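Local coordinates for hypothetical protein RPA1889 (PDB 2I9C) that is of unknown function but folds as a small all-helical domain of the DUF2019 family, which is grouped with the tetratricopeptide-repeat clan, at residues V21-E24 with Q25-L29; F66-N70 with M71-L75; K79-L82 with A83-P86; R90-L93 with E94-S98. One frame throughout, in Å; residues are numbered along the deposited sequence.

Contact 1 of 4, residues V21-E24 with Q25-L29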
loop_
_atom_site.group_PDB
_atom_site.type_symbol
_atom_site.label_atom_id
_atom_site.label_comp_id
_atom_site.label_asym_id
_atom_site.label_seq_id
_atom_site.Cartn_x
_atom_site.Cartn_y
_atom_site.Cartn_z
ATOM N N VAL A 21 -3.193 -9.797 2.278
ATOM C CA VAL A 21 -4.503 -9.132 2.134
ATOM C C VAL A 21 -4.610 -8.249 0.877
ATOM O O VAL A 21 -5.681 -8.079 0.316
ATOM C CB VAL A 21 -4.996 -8.361 3.446
ATOM C CG1 VAL A 21 -4.835 -9.196 4.642
ATOM C CG2 VAL A 21 -4.252 -7.085 3.631
ATOM N N THR A 22 -3.503 -7.686 0.436
ATOM C CA THR A 22 -3.489 -6.866 -0.749
ATOM C C THR A 22 -3.485 -7.700 -2.059
ATOM O O THR A 22 -4.083 -7.298 -3.076
ATOM C CB THR A 22 -2.342 -5.888 -0.584
ATOM O OG1 THR A 22 -2.485 -5.299 0.725
ATOM C CG2 THR A 22 -2.374 -4.807 -1.627
ATOM N N VAL A 23 -2.850 -8.876 -2.029
ATOM C CA VAL A 23 -3.066 -9.874 -3.120
ATOM C C VAL A 23 -4.565 -10.209 -3.207
ATOM O O VAL A 23 -5.166 -10.223 -4.277
ATOM C CB VAL A 23 -2.242 -11.157 -2.844
ATOM C CG1 VAL A 23 -2.766 -12.360 -3.641
ATOM C CG2 VAL A 23 -0.752 -10.898 -3.189
ATOM N N GLU A 24 -5.179 -10.501 -2.063
ATOM C CA GLU A 24 -6.594 -10.786 -2.053
ATOM C C GLU A 24 -7.454 -9.590 -2.471
ATOM O O GLU A 24 -8.494 -9.797 -3.079
ATOM C CB GLU A 24 -7.021 -11.352 -0.710
ATOM C CG GLU A 24 -6.424 -12.761 -0.470
ATOM C CD GLU A 24 -6.815 -13.349 0.895
ATOM O OE1 GLU A 24 -7.920 -13.017 1.403
ATOM O OE2 GLU A 24 -6.002 -14.140 1.456
ATOM N N GLN A 25 -7.026 -8.358 -2.181
ATOM C CA GLN A 25 -7.658 -7.151 -2.792
ATOM C C GLN A 25 -7.678 -7.220 -4.309
ATOM O O GLN A 25 -8.731 -7.064 -4.944
ATOM C CB GLN A 25 -6.979 -5.843 -2.365
ATOM C CG GLN A 25 -7.278 -5.400 -0.902
ATOM C CD GLN A 25 -6.385 -4.248 -0.515
ATOM O OE1 GLN A 25 -5.938 -3.515 -1.375
ATOM N NE2 GLN A 25 -6.068 -4.116 0.758
ATOM N N ASP A 26 -6.526 -7.502 -4.887
ATOM C CA ASP A 26 -6.394 -7.648 -6.317
ATOM C C ASP A 26 -7.364 -8.720 -6.810
ATOM O O ASP A 26 -8.120 -8.471 -7.734
ATOM C CB ASP A 26 -4.951 -8.044 -6.678
ATOM C CG ASP A 26 -4.652 -7.854 -8.140
ATOM O OD1 ASP A 26 -5.102 -6.818 -8.693
ATOM O OD2 ASP A 26 -3.954 -8.723 -8.739
ATOM N N ASP A 27 -7.355 -9.890 -6.180
ATOM C CA ASP A 27 -8.262 -10.997 -6.540
ATOM C C ASP A 27 -9.717 -10.527 -6.498
ATOM O O ASP A 27 -10.519 -10.825 -7.404
ATOM C CB ASP A 27 -8.126 -12.164 -5.544
ATOM C CG ASP A 27 -6.798 -12.955 -5.668
ATOM O OD1 ASP A 27 -6.091 -12.753 -6.679
ATOM O OD2 ASP A 27 -6.518 -13.804 -4.746
ATOM N N ALA A 28 -10.067 -9.826 -5.417
ATOM C CA ALA A 28 -11.446 -9.352 -5.192
ATOM C C ALA A 28 -11.948 -8.417 -6.308
ATOM O O ALA A 28 -13.046 -8.622 -6.881
ATOM C CB ALA A 28 -11.554 -8.661 -3.806
ATOM N N LEU A 29 -11.163 -7.392 -6.598
ATOM C CA LEU A 29 -11.419 -6.475 -7.708
ATOM C C LEU A 29 -11.682 -7.195 -9.040
ATOM O O LEU A 29 -12.653 -6.876 -9.740
ATOM C CB LEU A 29 -10.231 -5.529 -7.887
ATOM C CG LEU A 29 -9.995 -4.402 -6.866
ATOM C CD1 LEU A 29 -8.642 -3.706 -7.073
ATOM C CD2 LEU A 29 -11.155 -3.341 -6.865
#
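The carbonyl oxygen of Val-21 accepts the backbone N-H of Gln-25, with O and N 2.8 Å apart. This is one rung in the regular alpha-helical ladder of helix 11-30. Asp-26 N to Thr-22 O and Asp-27 N to Val-23 O continue it, and Ala-28 N follows at 2.8 Å from Glu-24 O.

The side chain of Gln-25 runs back along the turn. Its CG stands anti to its own carbonyl carbon (chi1 -74°), and the extended chain beyond lies beside Thr-22, pointing the same way. CG of Gln-25 passes 3.3 Å from Val-21 O. Its OE1 packs against the methyl of Thr-22, 3.8 Å from CG2. The hydroxyl of Thr-22 bonds back to Phe-18 O in the same helix. The amide of Gln-25 is buried and has partners at both ends: OE1 accepts from Gln-72 NE2, and NE2 makes a weak bond to Leu-40 O. With an alanine in place of Gln-25, Gln-72 NE2 would probably be left without this acceptor and a gap would open beside Thr-22.

Val-23 and Asp-27 also lie side by side, CG1 of Val-23 being 4.2 Å from Asp-27 OD2. Two acidic groups share the outer side, where Glu-24 OE2 and Asp-27 OD2 are 6.2 Å apart. Glu-24 makes long, weak ion pairs with Arg-36 and Lys-20.

Helix 34-53 is touched by Thr-22, Glu-24, Gln-25 and Leu-29. Thr-22, Val-23 and Asp-26 pack against helix 71-79, so this part of helix 11-30 packs against both.

Contact 2 of 4, residues F66-N70 with M71-L75. With ACT (acetate ion), chain B.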
loop_
_atom_site.group_PDB
_atom_site.type_symbol
_atom_site.label_atom_id
_atom_site.label_comp_id
_atom_site.label_asym_id
_atom_site.label_seq_id
_atom_site.Cartn_x
_atom_site.Cartn_y
_atom_site.Cartn_z
ATOM N N PHE A 66 8.064 -3.675 -2.672
ATOM C CA PHE A 66 8.082 -3.002 -3.998
ATOM C C PHE A 66 8.417 -3.989 -5.121
ATOM O O PHE A 66 8.104 -3.696 -6.276
ATOM C CB PHE A 66 9.122 -1.883 -4.034
ATOM C CG PHE A 66 8.692 -0.578 -3.353
ATOM C CD1 PHE A 66 7.594 -0.520 -2.500
ATOM C CD2 PHE A 66 9.466 0.592 -3.529
ATOM C CE1 PHE A 66 7.276 0.657 -1.846
ATOM C CE2 PHE A 66 9.104 1.817 -2.902
ATOM C CZ PHE A 66 8.019 1.851 -2.063
ATOM N N GLU A 67 9.119 -5.091 -4.807
ATOM C CA GLU A 67 9.409 -6.144 -5.799
ATOM C C GLU A 67 8.392 -7.312 -5.750
ATOM O O GLU A 67 8.458 -8.232 -6.550
ATOM C CB GLU A 67 10.854 -6.658 -5.686
ATOM C CG GLU A 67 11.871 -5.554 -5.868
ATOM C CD GLU A 67 13.280 -6.063 -5.765
ATOM O OE1 GLU A 67 13.440 -7.285 -5.704
ATOM O OE2 GLU A 67 14.216 -5.249 -5.723
ATOM N N TYR A 68 7.428 -7.235 -4.842
ATOM C CA TYR A 68 6.393 -8.292 -4.705
ATOM C C TYR A 68 5.655 -8.496 -6.075
ATOM O O TYR A 68 5.253 -7.521 -6.675
ATOM C CB TYR A 68 5.401 -7.950 -3.557
ATOM C CG TYR A 68 4.540 -9.140 -3.202
ATOM C CD1 TYR A 68 4.901 -9.987 -2.134
ATOM C CD2 TYR A 68 3.445 -9.500 -4.004
ATOM C CE1 TYR A 68 4.186 -11.135 -1.849
ATOM C CE2 TYR A 68 2.722 -10.676 -3.744
ATOM C CZ TYR A 68 3.087 -11.454 -2.649
ATOM O OH TYR A 68 2.377 -12.552 -2.367
ATOM N N PRO A 69 5.496 -9.766 -6.555
ATOM C CA PRO A 69 4.874 -9.989 -7.870
ATOM C C PRO A 69 3.333 -9.826 -7.846
ATOM O O PRO A 69 2.571 -10.781 -8.103
ATOM C CB PRO A 69 5.294 -11.435 -8.204
ATOM C CG PRO A 69 5.317 -12.127 -6.850
ATOM C CD PRO A 69 5.930 -11.052 -5.927
ATOM N N ASN A 70 2.863 -8.622 -7.540
ATOM C CA ASN A 70 1.449 -8.323 -7.608
ATOM C C ASN A 70 1.344 -6.801 -7.643
ATOM O O ASN A 70 1.981 -6.120 -6.848
ATOM C CB ASN A 70 0.654 -8.924 -6.438
ATOM C CG ASN A 70 -0.840 -8.646 -6.553
ATOM O OD1 ASN A 70 -1.286 -7.528 -6.303
ATOM N ND2 ASN A 70 -1.629 -9.675 -6.876
HETATM N N MSE A 71 0.603 -6.271 -8.592
HETATM C CA MSE A 71 0.649 -4.815 -8.828
HETATM C C MSE A 71 -0.127 -4.075 -7.749
HETATM O O MSE A 71 0.219 -2.928 -7.382
HETATM C CB MSE A 71 0.071 -4.461 -10.206
HETATM C CG MSE A 71 0.437 -3.032 -10.681
HETATM SE SE MSE A 71 2.470 -2.879 -10.854
HETATM C CE MSE A 71 2.788 -3.790 -12.583
ATOM N N GLN A 72 -1.180 -4.702 -7.242
ATOM C CA GLN A 72 -1.895 -4.104 -6.124
ATOM C C GLN A 72 -1.006 -3.984 -4.871
ATOM O O GLN A 72 -1.081 -2.986 -4.148
ATOM C CB GLN A 72 -3.194 -4.882 -5.822
ATOM C CG GLN A 72 -4.130 -4.207 -4.726
ATOM C CD GLN A 72 -4.825 -2.947 -5.228
ATOM O OE1 GLN A 72 -4.702 -2.588 -6.401
ATOM N NE2 GLN A 72 -5.602 -2.294 -4.342
ATOM N N VAL A 73 -0.202 -5.021 -4.590
ATOM C CA VAL A 73 0.717 -4.999 -3.455
ATOM C C VAL A 73 1.702 -3.836 -3.656
ATOM O O VAL A 73 1.906 -3.041 -2.750
ATOM C CB VAL A 73 1.456 -6.370 -3.271
ATOM C CG1 VAL A 73 2.434 -6.341 -2.097
ATOM C CG2 VAL A 73 0.409 -7.469 -2.979
ATOM N N ARG A 74 2.309 -3.763 -4.837
ATOM C CA ARG A 74 3.292 -2.733 -5.110
ATOM C C ARG A 74 2.695 -1.334 -4.956
ATOM O O ARG A 74 3.354 -0.453 -4.391
ATOM C CB ARG A 74 3.855 -2.904 -6.530
ATOM C CG ARG A 74 4.686 -4.188 -6.703
ATOM C CD ARG A 74 5.440 -4.174 -8.056
ATOM N NE ARG A 74 6.259 -5.392 -8.201
ATOM C CZ ARG A 74 7.243 -5.558 -9.072
ATOM N NH1 ARG A 74 7.585 -4.590 -9.904
ATOM N NH2 ARG A 74 7.912 -6.715 -9.114
ATOM N N LEU A 75 1.494 -1.131 -5.521
ATOM C CA LEU A 75 0.776 0.154 -5.458
ATOM C C LEU A 75 0.512 0.586 -4.021
ATOM O O LEU A 75 0.817 1.706 -3.606
ATOM C CB LEU A 75 -0.579 0.091 -6.213
ATOM C CG LEU A 75 -1.500 1.316 -6.034
ATOM C CD1 LEU A 75 -0.937 2.535 -6.701
ATOM C CD2 LEU A 75 -2.851 0.961 -6.675
HETATM C C ACT B . 6.447 -1.883 -11.765
HETATM O O ACT B . 6.292 -1.938 -10.488
HETATM O OXT ACT B . 7.482 -2.342 -12.499
HETATM C CH3 ACT B . 5.334 -1.177 -12.337
#
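Arg-74 reaches back over the loop and gathers its backbone carbonyls. Its NE donates to Tyr-68 O at 2.8 Å in a nearly straight bond (165°). That oxygen lies close to the guanidinium plane, while NE approaches from above the carbonyl plane. Asn-70 N bonds to Tyr-68 O from the opposite face, so two donors grip one atom. Phe-66 O lies over one face of the guanidinium. NH2 of Arg-74 makes a weak bond to Glu-67 O, 3.0 Å away. The chain of Arg-74 is extended from CG to NE, which carries the guanidinium this far back.

The tight part continues at Asn-70. Its CG is anti to the backbone N (chi1 -178°), which brings OD1 over the start of the helix, 3.2 Å from Val-73 N. Next to this, Val-73 CG1 leans on Tyr-68 CG at 3.7 Å, and Val-73 CG2 lies 3.8 Å from Asn-70 CB. Pro-69 CD covers one face of the Tyr-68 ring, and Pro-69 centres an inverse gamma turn.

The outer side is looser. Glu-67 is exposed, and its OE1 stays 6.5 Å from Arg-74 NH2 despite the opposite charges. An acetate ion, probably from the crystallisation liquor, sits at the guanidinium edge. It accepts from Arg-74 NH1 and lies near the SE of selenomethionine Met-71; Gln-92 NE2 also donates to it.

Asn-70 is the N-cap residue: its OD1 takes Val-73 N, the capping bond, while its backbone O takes Arg-74 N, the first i to i+4 bond of helix 71-79.

Contact 3 of 4, residues K79-L82 with A83-P86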
loop_
_atom_site.group_PDB
_atom_site.type_symbol
_atom_site.label_atom_id
_atom_site.label_comp_id
_atom_site.label_asym_id
_atom_site.label_seq_id
_atom_site.Cartn_x
_atom_site.Cartn_y
_atom_site.Cartn_z
ATOM N N LYS A 79 2.048 3.690 -1.996
ATOM C CA LYS A 79 1.168 4.725 -1.404
ATOM C C LYS A 79 1.376 4.904 0.098
ATOM O O LYS A 79 1.393 6.013 0.593
ATOM C CB LYS A 79 -0.313 4.451 -1.697
ATOM C CG LYS A 79 -0.686 4.772 -3.131
ATOM C CD LYS A 79 -2.020 4.225 -3.541
ATOM C CE LYS A 79 -3.191 4.996 -2.981
ATOM N NZ LYS A 79 -4.456 4.211 -3.323
ATOM N N LEU A 80 1.571 3.814 0.806
ATOM C CA LEU A 80 1.677 3.857 2.278
ATOM C C LEU A 80 3.098 4.115 2.781
ATOM O O LEU A 80 3.329 4.196 3.999
ATOM C CB LEU A 80 1.133 2.535 2.895
ATOM C CG LEU A 80 -0.412 2.481 2.878
ATOM C CD1 LEU A 80 -0.959 1.088 3.218
ATOM C CD2 LEU A 80 -0.954 3.477 3.873
ATOM N N THR A 81 4.062 4.227 1.867
ATOM C CA THR A 81 5.405 4.624 2.279
ATOM C C THR A 81 5.798 6.023 1.816
ATOM O O THR A 81 6.960 6.426 2.000
ATOM C CB THR A 81 6.485 3.593 1.866
ATOM O OG1 THR A 81 6.412 3.318 0.461
ATOM C CG2 THR A 81 6.289 2.301 2.603
ATOM N N LEU A 82 4.878 6.769 1.209
ATOM C CA LEU A 82 5.221 8.142 0.774
ATOM C C LEU A 82 5.710 9.013 1.938
ATOM O O LEU A 82 6.553 9.861 1.742
ATOM C CB LEU A 82 4.053 8.840 0.070
ATOM C CG LEU A 82 3.789 8.400 -1.377
ATOM C CD1 LEU A 82 2.291 8.634 -1.722
ATOM C CD2 LEU A 82 4.686 9.201 -2.306
ATOM N N ALA A 83 5.201 8.782 3.146
ATOM C CA ALA A 83 5.606 9.612 4.270
ATOM C C ALA A 83 6.995 9.250 4.751
ATOM O O ALA A 83 7.773 10.138 5.072
ATOM C CB ALA A 83 4.599 9.526 5.416
ATOM N N VAL A 84 7.313 7.958 4.809
ATOM C CA VAL A 84 8.585 7.530 5.394
ATOM C C VAL A 84 9.720 7.480 4.376
ATOM O O VAL A 84 10.889 7.446 4.758
ATOM C CB VAL A 84 8.479 6.174 6.148
ATOM C CG1 VAL A 84 7.519 6.287 7.316
ATOM C CG2 VAL A 84 8.070 5.000 5.191
ATOM N N ALA A 85 9.385 7.447 3.084
ATOM C CA ALA A 85 10.396 7.292 2.024
ATOM C C ALA A 85 9.872 7.955 0.756
ATOM O O ALA A 85 9.519 7.255 -0.212
ATOM C CB ALA A 85 10.693 5.817 1.777
ATOM N N PRO A 86 9.765 9.302 0.771
ATOM C CA PRO A 86 9.052 9.954 -0.335
ATOM C C PRO A 86 9.687 9.723 -1.690
ATOM O O PRO A 86 8.954 9.517 -2.666
ATOM C CB PRO A 86 9.065 11.454 0.040
ATOM C CG PRO A 86 10.127 11.608 1.050
ATOM C CD PRO A 86 10.235 10.283 1.779
HETATM O O HOH W 1 4.590 6.583 4.771
#
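Thr-81 and Val-84 meet obliquely across the turn, with Thr-81 CB 3.9 Å from Val-84 CG2. In Thr-81 the hydroxyl takes the crowded position between the backbone N and the carbonyl carbon (chi1 54°). From there OG1 bonds back to Ala-77 O, while the methyl CG2 also lies near Val-84 CG2. That same branch of Val-84 is 3.7 Å from Thr-81 O.

Ala-85 N donates to Thr-81 O at 2.8 Å, nearly along the C=O axis but with the N-H bent to 139°. A water donates to Leu-80 O and accepts from Val-84 N, bridging the chain on either side of Thr-81.

Pro-86 turns its ring against a carbonyl: CB is 3.4 Å from Leu-82 O. Its nitrogen has no hydrogen to offer that oxygen. The side chain of Leu-82 leaves in another direction, into the core, where it packs on Ala-89 and Leu-93 of helix 86-99 and on Cys-111 and Leu-115 of helix 104-117.

Lys-79 to Leu-82 form a type I beta turn, and Ala-85 is the N-cap residue before Pro-86. The whole is a short helix-loop-helix connection, with proline in the first turn of the second helix.

Contact 4 of 4, residues R90-L93 with E94-S98. With ACT (acetate ion), chain B.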
loop_
_atom_site.group_PDB
_atom_site.type_symbol
_atom_site.label_atom_id
_atom_site.label_comp_id
_atom_site.label_asym_id
_atom_site.label_seq_id
_atom_site.Cartn_x
_atom_site.Cartn_y
_atom_site.Cartn_z
ATOM N N ARG A 90 7.782 7.575 -4.488
ATOM C CA ARG A 90 7.442 8.316 -5.705
ATOM C C ARG A 90 7.990 7.565 -6.958
ATOM O O ARG A 90 7.295 7.414 -7.960
ATOM C CB ARG A 90 7.960 9.778 -5.649
ATOM C CG ARG A 90 7.704 10.513 -6.952
ATOM C CD ARG A 90 8.072 12.014 -7.005
ATOM N NE ARG A 90 7.318 12.566 -8.142
ATOM C CZ ARG A 90 6.207 13.303 -8.055
ATOM N NH1 ARG A 90 5.711 13.656 -6.865
ATOM N NH2 ARG A 90 5.608 13.706 -9.176
ATOM N N GLU A 91 9.239 7.107 -6.870
ATOM C CA GLU A 91 9.871 6.313 -7.934
ATOM C C GLU A 91 9.064 5.051 -8.297
ATOM O O GLU A 91 8.898 4.720 -9.484
ATOM C CB GLU A 91 11.298 5.950 -7.520
ATOM C CG GLU A 91 12.100 5.120 -8.559
ATOM C CD GLU A 91 13.490 4.639 -8.048
ATOM O OE1 GLU A 91 13.588 4.090 -6.908
ATOM O OE2 GLU A 91 14.484 4.797 -8.820
ATOM N N GLN A 92 8.591 4.332 -7.288
ATOM C CA GLN A 92 7.748 3.163 -7.527
ATOM C C GLN A 92 6.407 3.567 -8.154
ATOM O O GLN A 92 5.987 2.963 -9.116
ATOM C CB GLN A 92 7.534 2.335 -6.255
ATOM C CG GLN A 92 6.602 1.104 -6.425
ATOM C CD GLN A 92 7.044 0.113 -7.476
ATOM O OE1 GLN A 92 8.254 -0.054 -7.757
ATOM N NE2 GLN A 92 6.068 -0.553 -8.086
ATOM N N LEU A 93 5.786 4.634 -7.681
ATOM C CA LEU A 93 4.537 5.042 -8.292
ATOM C C LEU A 93 4.749 5.386 -9.748
ATOM O O LEU A 93 3.885 5.106 -10.562
ATOM C CB LEU A 93 3.912 6.218 -7.533
ATOM C CG LEU A 93 3.396 5.977 -6.113
ATOM C CD1 LEU A 93 2.938 7.314 -5.504
ATOM C CD2 LEU A 93 2.208 4.962 -6.151
ATOM N N GLU A 94 5.885 6.032 -10.060
ATOM C CA GLU A 94 6.223 6.422 -11.417
ATOM C C GLU A 94 6.392 5.195 -12.298
ATOM O O GLU A 94 5.915 5.208 -13.405
ATOM C CB GLU A 94 7.462 7.324 -11.450
ATOM C CG GLU A 94 7.131 8.757 -10.925
ATOM C CD GLU A 94 8.328 9.689 -10.755
ATOM O OE1 GLU A 94 9.499 9.228 -10.638
ATOM O OE2 GLU A 94 8.069 10.909 -10.696
ATOM N N ALA A 95 7.076 4.162 -11.803
ATOM C CA ALA A 95 7.191 2.831 -12.491
ATOM C C ALA A 95 5.839 2.154 -12.751
ATOM O O ALA A 95 5.637 1.571 -13.812
ATOM C CB ALA A 95 8.099 1.896 -11.698
ATOM N N ILE A 96 4.944 2.180 -11.756
ATOM C CA ILE A 96 3.568 1.701 -11.954
ATOM C C ILE A 96 2.842 2.479 -13.072
ATOM O O ILE A 96 2.304 1.868 -14.001
ATOM C CB ILE A 96 2.760 1.664 -10.606
ATOM C CG1 ILE A 96 3.498 0.757 -9.602
ATOM C CG2 ILE A 96 1.260 1.191 -10.855
ATOM C CD1 ILE A 96 2.840 0.789 -8.174
ATOM N N VAL A 97 2.823 3.820 -13.009
ATOM C CA VAL A 97 2.354 4.601 -14.184
ATOM C C VAL A 97 3.015 4.146 -15.507
ATOM O O VAL A 97 2.306 3.921 -16.478
ATOM C CB VAL A 97 2.576 6.120 -13.991
ATOM C CG1 VAL A 97 2.208 6.885 -15.233
ATOM C CG2 VAL A 97 1.760 6.623 -12.821
ATOM N N SER A 98 4.350 4.067 -15.567
ATOM C CA SER A 98 5.056 3.672 -16.813
ATOM C C SER A 98 4.639 2.308 -17.330
ATOM O O SER A 98 4.677 2.046 -18.551
ATOM C CB SER A 98 6.556 3.635 -16.609
ATOM O OG SER A 98 7.010 4.933 -16.391
HETATM C C ACT B . 6.447 -1.883 -11.765
HETATM O O ACT B . 6.292 -1.938 -10.488
HETATM O OXT ACT B . 7.482 -2.342 -12.499
HETATM C CH3 ACT B . 5.334 -1.177 -12.337
#
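The guanidinium of Arg-90 and the carboxylate of Glu-94 stand almost perpendicular, their planes 83° apart. Glu-94 OE2 comes to the edge of the guanidinium, slightly tilted from its plane. Arg-90 NE in turn sits above the carboxylate plane. Arg-90 NE and Glu-94 OE2 form a salt bridge at 3.1 Å, with an N-H to O angle of 149°. CG of Arg-90 lies 3.8 Å from the same OE2. The chain of Arg-90 is extended from CG to NE, whereas CG of Glu-94 is anti to its carbonyl carbon (chi1 -73°) and leans back over Arg-90 O at 3.3 Å.

This is an i to i+4 salt bridge on an alpha helix, 86-99, whose backbone bonds run unbroken here from Glu-94 N to Arg-90 O through Val-97 N to Leu-93 O. The guanidinium has a second carboxylate: NH2 forms a salt bridge with Asp-116 of helix 104-117. With a leucine in place of Arg-90, both Glu-94 and Asp-116 would probably lose their positive mate.

On another side of the helix Gln-92 bends at its second torsion, so that NE2 lies 3.3 Å from Ile-96 CG1. Gln-92 NE2 donates to the O of a bound acetate ion, probably from the crystallisation liquor, at 2.8 Å. The acetate methyl CH3 lies 3.4 Å from Ile-96 CA. Arg-74 NH1 holds the same acetate oxygen. Leu-93 is buried against Leu-75 and Ala-78 of helix 71-79 and Cys-111 of helix 104-117.

Overall arrangement
The four contacts follow one another along the chain; none nest or cross. Each is local to one continuous stretch, so none closes a long loop. Contact 1 lies within the first long helix, 11-30. Contact 2 shapes the end of the loop before helix 71-79 and opens that helix. It touches contact 1 through Gln-72 with Gln-25 and Tyr-68 with Val-23. Contact 3 shapes the loop before helix 86-99, and meets contact 2 where Phe-66 packs on Thr-81. Contact 4 lies within helix 86-99. It packs on contact 2, shares the acetate with it, and meets contact 3 through Leu-82. Contacts 1 and 4 do not touch, about 10 Å apart at nearest atoms; contact 2 lies against both.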